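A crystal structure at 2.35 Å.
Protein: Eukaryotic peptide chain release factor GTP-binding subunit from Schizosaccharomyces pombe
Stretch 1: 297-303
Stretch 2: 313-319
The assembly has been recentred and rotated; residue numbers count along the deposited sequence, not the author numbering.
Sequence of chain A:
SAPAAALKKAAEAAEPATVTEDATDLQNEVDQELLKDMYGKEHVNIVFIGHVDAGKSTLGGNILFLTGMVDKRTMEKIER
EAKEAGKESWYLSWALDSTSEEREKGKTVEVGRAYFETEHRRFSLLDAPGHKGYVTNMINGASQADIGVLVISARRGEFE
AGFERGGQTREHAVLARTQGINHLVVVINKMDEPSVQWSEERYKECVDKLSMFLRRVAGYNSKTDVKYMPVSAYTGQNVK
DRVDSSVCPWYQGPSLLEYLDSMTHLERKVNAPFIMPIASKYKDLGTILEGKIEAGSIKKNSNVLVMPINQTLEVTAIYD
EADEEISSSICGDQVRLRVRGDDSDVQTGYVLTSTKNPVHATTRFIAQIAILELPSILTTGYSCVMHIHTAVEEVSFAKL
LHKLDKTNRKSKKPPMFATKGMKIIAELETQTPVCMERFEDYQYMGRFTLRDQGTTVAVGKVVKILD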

ATOM      1  N   SER A 297       9.053  -2.844   8.968  1.00 32.71           N
ATOM      2  CA  SER A 297      10.303  -2.110   8.756  1.00 32.76           C
ATOM      3  C   SER A 297      11.502  -2.905   9.264  1.00 33.04           C
ATOM      4  O   SER A 297      11.351  -3.879   9.987  1.00 33.20           O
ATOM      5  N   ILE A 298      12.697  -2.463   8.903  1.00 33.82           N
ATOM      6  CA  ILE A 298      13.925  -3.150   9.296  1.00 34.19           C
ATOM      7  C   ILE A 298      15.039  -2.119   9.551  1.00 34.34           C
ATOM      8  O   ILE A 298      15.208  -1.172   8.786  1.00 34.14           O
ATOM      9  N   LYS A 299      15.754  -2.300  10.660  1.00 34.93           N
ATOM     10  CA  LYS A 299      16.908  -1.484  11.019  1.00 35.64           C
ATOM     11  C   LYS A 299      18.182  -2.288  10.744  1.00 35.68           C
ATOM     12  O   LYS A 299      18.147  -3.512  10.670  1.00 35.69           O
ATOM     13  N   LYS A 300      19.305  -1.602  10.614  1.00 35.82           N
ATOM     14  CA  LYS A 300      20.599  -2.266  10.575  1.00 36.13           C
ATOM     15  C   LYS A 300      20.853  -2.915  11.931  1.00 36.44           C
ATOM     16  O   LYS A 300      20.527  -2.340  12.977  1.00 36.51           O
ATOM     17  N   ASN A 301      21.452  -4.101  11.901  1.00 36.74           N
ATOM     18  CA  ASN A 301      21.691  -4.919  13.095  1.00 37.29           C
ATOM     19  C   ASN A 301      20.416  -5.394  13.790  1.00 37.82           C
ATOM     20  O   ASN A 301      20.307  -5.351  15.014  1.00 38.39           O
ATOM     21  N   SER A 302      19.462  -5.850  12.989  1.00 38.19           N
ATOM     22  CA  SER A 302      18.240  -6.452  13.492  1.00 38.61           C
ATOM     23  C   SER A 302      18.223  -7.934  13.153  1.00 38.06           C
ATOM     24  O   SER A 302      18.658  -8.333  12.075  1.00 38.46           O
ATOM     25  N   ASN A 303      17.717  -8.744  14.072  1.00 37.20           N
ATOM     26  CA  ASN A 303      17.498 -10.149  13.796  1.00 36.31           C
ATOM     27  C   ASN A 303      16.240 -10.297  12.968  1.00 35.37           C
ATOM     28  O   ASN A 303      15.325  -9.502  13.092  1.00 35.57           O
ATOM     29  N   LEU A 313      18.475 -15.032  11.587  1.00 34.57           N
ATOM     30  CA  LEU A 313      19.672 -14.413  11.003  1.00 34.31           C
ATOM     31  C   LEU A 313      19.759 -12.946  11.415  1.00 33.95           C
ATOM     32  O   LEU A 313      18.756 -12.324  11.729  1.00 33.52           O
ATOM     33  N   GLU A 314      20.960 -12.385  11.395  1.00 33.85           N
ATOM     34  CA  GLU A 314      21.137 -10.976  11.681  1.00 33.97           C
ATOM     35  C   GLU A 314      21.374 -10.189  10.392  1.00 33.99           C
ATOM     36  O   GLU A 314      22.260 -10.513   9.616  1.00 33.94           O
ATOM     37  N   VAL A 315      20.567  -9.160  10.164  1.00 33.73           N
ATOM     38  CA  VAL A 315      20.816  -8.203   9.091  1.00 33.77           C
ATOM     39  C   VAL A 315      21.925  -7.210   9.499  1.00 33.73           C
ATOM     40  O   VAL A 315      21.705  -6.354  10.347  1.00 33.72           O
ATOM     41  N   THR A 316      23.108  -7.330   8.899  1.00 33.67           N
ATOM     42  CA  THR A 316      24.246  -6.459   9.234  1.00 33.53           C
ATOM     43  C   THR A 316      24.377  -5.224   8.340  1.00 33.72           C
ATOM     44  O   THR A 316      25.148  -4.308   8.652  1.00 33.73           O
ATOM     45  N   ALA A 317      23.650  -5.204   7.228  1.00 33.94           N
ATOM     46  CA  ALA A 317      23.661  -4.040   6.348  1.00 34.30           C
ATOM     47  C   ALA A 317      22.481  -4.026   5.387  1.00 34.50           C
ATOM     48  O   ALA A 317      21.999  -5.074   4.988  1.00 34.62           O
ATOM     49  N   ILE A 318      22.050  -2.822   5.022  1.00 35.01           N
ATOM     50  CA  ILE A 318      20.959  -2.599   4.084  1.00 35.58           C
ATOM     51  C   ILE A 318      21.436  -1.700   2.942  1.00 36.02           C
ATOM     52  O   ILE A 318      22.154  -0.734   3.174  1.00 35.87           O
ATOM     53  N   TYR A 319      21.008  -2.012   1.723  1.00 36.76           N
ATOM     54  CA  TYR A 319      21.353  -1.222   0.536  1.00 37.58           C
ATOM     55  C   TYR A 319      20.122  -1.040  -0.351  1.00 38.47           C
ATOM     56  O   TYR A 319      19.299  -1.945  -0.472  1.00 38.38           O
TER

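The most unusual feature of this contact is a lysine that serves as a backbone clamp. Lys-300 sits in the turn between the two strand segments of the first stretch, and its CA-to-CB bond runs sideways to the second stretch, yet its extended chain (chi1, chi2 and chi3 all t, chi4 p) carries the ammonium group across to the other strand. There NZ donates a hydrogen bond to the carbonyl O of Thr-316 at 2.7 Å, and NZ also passes 3.9 Å from CB of Ala-317. The charged end is bonded elsewhere in the structure as well, so it is well satisfied despite gripping only a carbonyl here.

The clamp lies beside a short antiparallel pairing. The amide N of Val-315 donates to O of Ser-302 at 2.8 Å with a good angle of 159°. A second backbone bond runs from N of Asn-301 to O of Val-315 at 2.7 Å, but its 128° angle makes it weak. Asn-301 has positive phi and psi (64/44), a backbone turn that asparagine tolerates better than most residues. Next after Ser-302, Asn-303 and Glu-314 form a non-hydrogen-bonded pair with CA atoms 4.3 Å apart, and CA of Asn-303 makes a CA-H...O contact with O of Leu-313 at 3.3 Å.

The apolar part of the interface is small and built from three branched side chains. Ile-298 (chi1 t, chi2 p) and Ile-318 (chi1 m, chi2 t) both point toward the opposing stretch, and CG2 of Ile-298 meets CD1 of Ile-318 at 4.0 Å. The same CD1 of Ile-318 lies 3.8 Å from O of Ile-298 and 3.8 Å from N of Lys-300, so one methyl packs against backbone as well as side chain. Val-315, with chi1 t, completes the group: its CG2 comes within 4.4 Å of CD1 of Ile-298, a looser touch, while its CG1 lies 4.4 Å from O of Lys-299. All three residues are buried.

Ser-302 shares a sheet face with Val-315, but its hydroxyl turns back to its own stretch. With chi1 m, OG donates to O of Lys-299 at 2.7 Å, tying the strand across the turn and satisfying a carbonyl beside the apolar group.

The other face, carrying Asn-303 and Glu-314, is polar and more open. Asn-303 (chi1 m) brings OD1 to 3.5 Å from CG of Glu-314, whose chi1 and chi2 are both t. Here OD1 of Asn-303 rests against the aliphatic part of Glu-314. The far end of that glutamate approaches Asn-301 (chi1 m), with OE2 3.7 Å from OD1, a proximity of two oxygens and not a bond. Leu-313 and Thr-316 point away.

The rule to read from this contact is economical: buried branched aliphatics supply the apolar contact, Asn-303 and Glu-314 share a more open face, and a long lysine reaches out of the turn to donate a hydrogen bond to a carbonyl.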

ATOM      1  CB  SER A 297      10.230  -0.767   9.465  1.00 32.30           C
ATOM      2  OG  SER A 297      10.336  -0.958  10.856  1.00 31.52           O
ATOM      3  CB  ILE A 298      14.302  -4.208   8.206  1.00 34.04           C
ATOM      4  CG1 ILE A 298      15.419  -5.127   8.665  1.00 35.28           C
ATOM      5  CG2 ILE A 298      14.734  -3.541   6.907  1.00 34.64           C
ATOM      6  CD1 ILE A 298      14.982  -6.194   9.567  1.00 37.54           C
ATOM      7  CB  LYS A 299      16.865  -1.128  12.519  1.00 36.05           C
ATOM      8  CG  LYS A 299      15.930   0.035  12.908  1.00 37.74           C
ATOM      9  CD  LYS A 299      14.982  -0.296  14.107  1.00 38.94           C
ATOM     10  CE  LYS A 299      15.378   0.366  15.428  1.00 40.23           C
ATOM     11  NZ  LYS A 299      14.213   1.022  16.117  1.00 40.17           N
ATOM     12  CB  LYS A 300      21.713  -1.260  10.254  1.00 36.22           C
ATOM     13  CG  LYS A 300      23.066  -1.883   9.932  1.00 36.23           C
ATOM     14  CD  LYS A 300      24.164  -0.819   9.907  1.00 37.35           C
ATOM     15  CE  LYS A 300      25.574  -1.413   9.991  1.00 37.24           C
ATOM     16  NZ  LYS A 300      26.096  -1.772   8.651  1.00 37.87           N
ATOM     17  CB  ASN A 301      22.605  -4.197  14.071  1.00 37.05           C
ATOM     18  CG  ASN A 301      23.921  -3.806  13.430  1.00 37.86           C
ATOM     19  OD1 ASN A 301      24.793  -4.653  13.207  1.00 37.90           O
ATOM     20  ND2 ASN A 301      24.069  -2.521  13.118  1.00 38.33           N
ATOM     21  CB  SER A 302      17.024  -5.792  12.856  1.00 38.81           C
ATOM     22  OG  SER A 302      17.086  -4.390  13.027  1.00 41.48           O
ATOM     23  CB  ASN A 303      17.370 -10.947  15.097  1.00 36.45           C
ATOM     24  CG  ASN A 303      18.701 -11.152  15.789  1.00 36.11           C
ATOM     25  OD1 ASN A 303      19.760 -10.863  15.238  1.00 35.32           O
ATOM     26  ND2 ASN A 303      18.648 -11.664  17.007  1.00 36.23           N
ATOM     27  CB  LEU A 313      19.623 -14.470   9.477  1.00 34.39           C
ATOM     28  CG  LEU A 313      19.675 -15.822   8.765  1.00 34.93           C
ATOM     29  CD1 LEU A 313      19.321 -15.621   7.298  1.00 35.29           C
ATOM     30  CD2 LEU A 313      21.054 -16.492   8.899  1.00 35.55           C
ATOM     31  CB  GLU A 314      22.300 -10.774  12.642  1.00 34.24           C
ATOM     32  CG  GLU A 314      22.308  -9.397  13.297  1.00 35.36           C
ATOM     33  CD  GLU A 314      23.606  -9.060  14.002  1.00 36.71           C
ATOM     34  OE1 GLU A 314      24.513  -9.925  14.085  1.00 38.23           O
ATOM     35  OE2 GLU A 314      23.716  -7.911  14.481  1.00 38.47           O
ATOM     36  CB  VAL A 315      19.524  -7.437   8.754  1.00 33.67           C
ATOM     37  CG1 VAL A 315      19.791  -6.308   7.760  1.00 33.72           C
ATOM     38  CG2 VAL A 315      18.478  -8.404   8.214  1.00 33.93           C
ATOM     39  CB  THR A 316      25.582  -7.250   9.198  1.00 33.39           C
ATOM     40  OG1 THR A 316      25.813  -7.776   7.885  1.00 32.68           O
ATOM     41  CG2 THR A 316      25.519  -8.480  10.096  1.00 33.28           C
ATOM     42  CB  ALA A 317      24.975  -3.972   5.572  1.00 33.96           C
ATOM     43  CB  ILE A 318      19.771  -1.914   4.809  1.00 35.81           C
ATOM     44  CG1 ILE A 318      19.387  -2.691   6.075  1.00 36.02           C
ATOM     45  CG2 ILE A 318      18.568  -1.780   3.875  1.00 35.56           C
ATOM     46  CD1 ILE A 318      18.376  -1.975   6.940  1.00 36.44           C
ATOM     47  CB  TYR A 319      22.452  -1.911  -0.285  1.00 37.33           C
ATOM     48  CG  TYR A 319      23.754  -2.168   0.448  1.00 36.84           C
ATOM     49  CD1 TYR A 319      23.981  -3.373   1.111  1.00 36.41           C
ATOM     50  CD2 TYR A 319      24.776  -1.219   0.448  1.00 36.50           C
ATOM     51  CE1 TYR A 319      25.192  -3.620   1.770  1.00 36.04           C
ATOM     52  CE2 TYR A 319      25.988  -1.456   1.104  1.00 35.59           C
ATOM     53  CZ  TYR A 319      26.188  -2.655   1.761  1.00 35.12           C
ATOM     54  OH  TYR A 319      27.374  -2.878   2.414  1.00 33.43           O
TER